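Local coordinates for protein haloacid dehalogenase-like hydrolase (Bacteroides thetaiotaomicron, PDB 2RBK) that probably acts as a magnesium-dependent phosphatase of the haloacid dehalogenase superfamily, with a vanadium oxide group held beside the metal in its active site, at residues A[3-8]-A[253-258]. Residues are numbered along the deposited sequence; the frame is centred on the assembly and turned at random.
Sequences KALFFD and KAMKHF. With MG (magnesium ion), chain B; VN4 (oxido(dioxo)vanadium), chain C.
Asp-8 OD1, just beyond the strand whose Leu-5 and Phe-7 meet Met-255 of helix 250-258, is gripped twice: it binds the magnesium ion at 2.1 Å and accepts a hydrogen bond from Thr-12. Its partner OD2 sits 2.0 Å from the vanadium, whose other side is taken by water 3, nearly in line with it. With three oxido oxygens between them, these two apical ligands complete a trigonal bipyramid that resembles the transition state of phosphoryl transfer. A carboxylate suits this place because its two oxygens can serve two centres at once; the carbonyl O of Asp-10 and a carboxylate oxygen of Asp-211 also bind the magnesium. The position of Asp-8 fits the first aspartate of the DxD signature, the nucleophile in related HAD phosphatases.

The contact itself is apolar and made by one residue of the helix. Met-255 reaches across from CB, its chain extended through SD and then bent by chi3 of 63°, which carries CE to Leu-5 CD1, a methyl offered by the branched leucine, at 3.9 Å. SD lies 4.1 Å from Phe-7 CZ. The sulfur is close to the ring plane, 81° from the normal at the centroid, a Met-aromatic contact in which it faces the rim that phenylalanine provides rather than the pi cloud. The long, unbranched methionine can reach the strand, where the CA atoms of Leu-5 and Met-255 are 9.8 Å apart. Ala-28, Leu-29 and Ala-32 of helix 23-34 also touch it, while Phe-209 of the adjacent strand stacks on Phe-7. Thus, in this Rossmann-like core, no hydrogen bond forms between the two segments, and Met-255 joins helix to strand by dispersion and a sulfur-aromatic contact, with the metal-binding chemistry kept at the strand's carboxyl end.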
loop_
_atom_site.group_PDB
_atom_site.type_symbol
_atom_site.label_atom_id
_atom_site.label_comp_id
_atom_site.label_asym_id
_atom_site.label_seq_id
_atom_site.Cartn_x
_atom_site.Cartn_y
_atom_site.Cartn_z
ATOM N N LYS A 3 13.066 -6.667 14.745
ATOM C CA LYS A 3 14.049 -5.745 14.191
ATOM C C LYS A 3 13.444 -4.818 13.147
ATOM O O LYS A 3 14.013 -3.749 12.923
ATOM C CB LYS A 3 15.226 -6.480 13.595
ATOM C CG LYS A 3 16.068 -7.211 14.636
ATOM C CD LYS A 3 17.381 -7.791 14.088
ATOM C CE LYS A 3 18.485 -7.952 15.131
ATOM N NZ LYS A 3 19.753 -8.495 14.539
ATOM N N ALA A 4 12.371 -5.190 12.489
ATOM C CA ALA A 4 11.820 -4.442 11.359
ATOM C C ALA A 4 10.302 -4.343 11.513
ATOM O O ALA A 4 9.647 -5.369 11.724
ATOM C CB ALA A 4 12.164 -5.095 10.050
ATOM N N LEU A 5 9.793 -3.139 11.417
ATOM C CA LEU A 5 8.351 -2.833 11.463
ATOM C C LEU A 5 7.905 -2.409 10.079
ATOM O O LEU A 5 8.566 -1.574 9.441
ATOM C CB LEU A 5 8.096 -1.687 12.413
ATOM C CG LEU A 5 8.671 -1.814 13.846
ATOM C CD1 LEU A 5 8.308 -0.597 14.649
ATOM C CD2 LEU A 5 8.204 -3.100 14.515
ATOM N N PHE A 6 6.777 -2.933 9.611
ATOM C CA PHE A 6 6.219 -2.617 8.328
ATOM C C PHE A 6 4.809 -2.066 8.503
ATOM O O PHE A 6 3.938 -2.791 8.970
ATOM C CB PHE A 6 6.151 -3.863 7.428
ATOM C CG PHE A 6 7.534 -4.383 7.132
ATOM C CD1 PHE A 6 8.177 -5.332 7.913
ATOM C CD2 PHE A 6 8.227 -3.875 6.024
ATOM C CE1 PHE A 6 9.451 -5.748 7.623
ATOM C CE2 PHE A 6 9.516 -4.289 5.734
ATOM C CZ PHE A 6 10.110 -5.246 6.531
ATOM N N PHE A 7 4.623 -0.808 8.137
ATOM C CA PHE A 7 3.346 -0.112 8.346
ATOM C C PHE A 7 2.667 0.198 7.016
ATOM O O PHE A 7 3.202 0.938 6.191
ATOM C CB PHE A 7 3.553 1.202 9.049
ATOM C CG PHE A 7 4.064 1.085 10.453
ATOM C CD1 PHE A 7 5.397 1.215 10.752
ATOM C CD2 PHE A 7 3.184 0.815 11.512
ATOM C CE1 PHE A 7 5.862 1.116 12.054
ATOM C CE2 PHE A 7 3.663 0.701 12.802
ATOM C CZ PHE A 7 4.996 0.856 13.082
ATOM N N ASP A 8 1.425 -0.298 6.867
ATOM C CA ASP A 8 0.525 0.305 5.903
ATOM C C ASP A 8 0.293 1.762 6.263
ATOM O O ASP A 8 0.442 2.167 7.411
ATOM C CB ASP A 8 -0.787 -0.462 5.935
ATOM C CG ASP A 8 -1.847 0.071 5.050
ATOM O OD1 ASP A 8 -2.983 0.269 5.544
ATOM O OD2 ASP A 8 -1.565 0.294 3.839
ATOM N N LYS A 253 -0.524 1.140 21.306
ATOM C CA LYS A 253 -0.913 0.042 22.183
ATOM C C LYS A 253 -0.314 -1.264 21.727
ATOM O O LYS A 253 0.143 -2.075 22.577
ATOM C CB LYS A 253 -2.436 -0.071 22.273
ATOM C CG LYS A 253 -3.059 1.022 23.125
ATOM C CD LYS A 253 -4.576 0.989 22.941
ATOM C CE LYS A 253 -5.295 1.956 23.899
ATOM N NZ LYS A 253 -6.735 2.050 23.534
ATOM N N ALA A 254 -0.310 -1.532 20.431
ATOM C CA ALA A 254 0.274 -2.778 19.943
ATOM C C ALA A 254 1.777 -2.843 20.225
ATOM O O ALA A 254 2.312 -3.864 20.640
ATOM C CB ALA A 254 -0.022 -2.969 18.469
ATOM N N MET A 255 2.447 -1.728 19.916
ATOM C CA MET A 255 3.907 -1.679 20.139
ATOM C C MET A 255 4.265 -1.890 21.598
ATOM O O MET A 255 5.250 -2.564 21.930
ATOM C CB MET A 255 4.470 -0.435 19.504
ATOM C CG MET A 255 4.350 -0.460 17.989
ATOM S SD MET A 255 4.770 1.088 17.159
ATOM C CE MET A 255 6.495 1.261 17.596
ATOM N N LYS A 256 3.485 -1.283 22.474
ATOM C CA LYS A 256 3.688 -1.479 23.919
ATOM C C LYS A 256 3.428 -2.948 24.308
ATOM O O LYS A 256 4.166 -3.525 25.094
ATOM C CB LYS A 256 2.828 -0.528 24.740
ATOM C CG LYS A 256 3.295 0.901 24.664
ATOM C CD LYS A 256 2.321 1.881 25.311
ATOM C CE LYS A 256 2.864 3.319 25.361
ATOM N NZ LYS A 256 1.934 4.241 26.175
ATOM N N HIS A 257 2.359 -3.521 23.790
ATOM C CA HIS A 257 2.013 -4.900 24.112
ATOM C C HIS A 257 3.125 -5.878 23.830
ATOM O O HIS A 257 3.370 -6.818 24.592
ATOM C CB HIS A 257 0.754 -5.290 23.309
ATOM C CG HIS A 257 0.515 -6.780 23.328
ATOM N ND1 HIS A 257 0.075 -7.435 24.468
ATOM C CD2 HIS A 257 0.752 -7.727 22.398
ATOM C CE1 HIS A 257 0.009 -8.751 24.174
ATOM N NE2 HIS A 257 0.425 -8.930 22.954
ATOM N N PHE A 258 3.821 -5.680 22.697
ATOM C CA PHE A 258 4.906 -6.567 22.324
ATOM C C PHE A 258 6.246 -6.201 22.960
ATOM O O PHE A 258 7.223 -6.922 22.829
ATOM C CB PHE A 258 5.015 -6.665 20.795
ATOM C CG PHE A 258 3.885 -7.419 20.177
ATOM C CD1 PHE A 258 2.881 -6.774 19.424
ATOM C CD2 PHE A 258 3.792 -8.777 20.350
ATOM C CE1 PHE A 258 1.842 -7.504 18.908
ATOM C CE2 PHE A 258 2.778 -9.502 19.788
ATOM C CZ PHE A 258 1.797 -8.869 19.082
HETATM MG MG MG B . -4.803 0.487 4.610
HETATM V V VN4 C . -2.283 1.363 2.282
HETATM O O1 VN4 C . -1.245 2.624 2.599
HETATM O O2 VN4 C . -3.903 1.339 2.971
HETATM O O3 VN4 C . -2.186 0.284 0.799
HETATM O O HOH W 1 -4.584 -1.399 3.727
HETATM O O HOH W 2 -6.774 0.767 4.001
HETATM O O HOH W 3 -2.819 2.702 0.722
#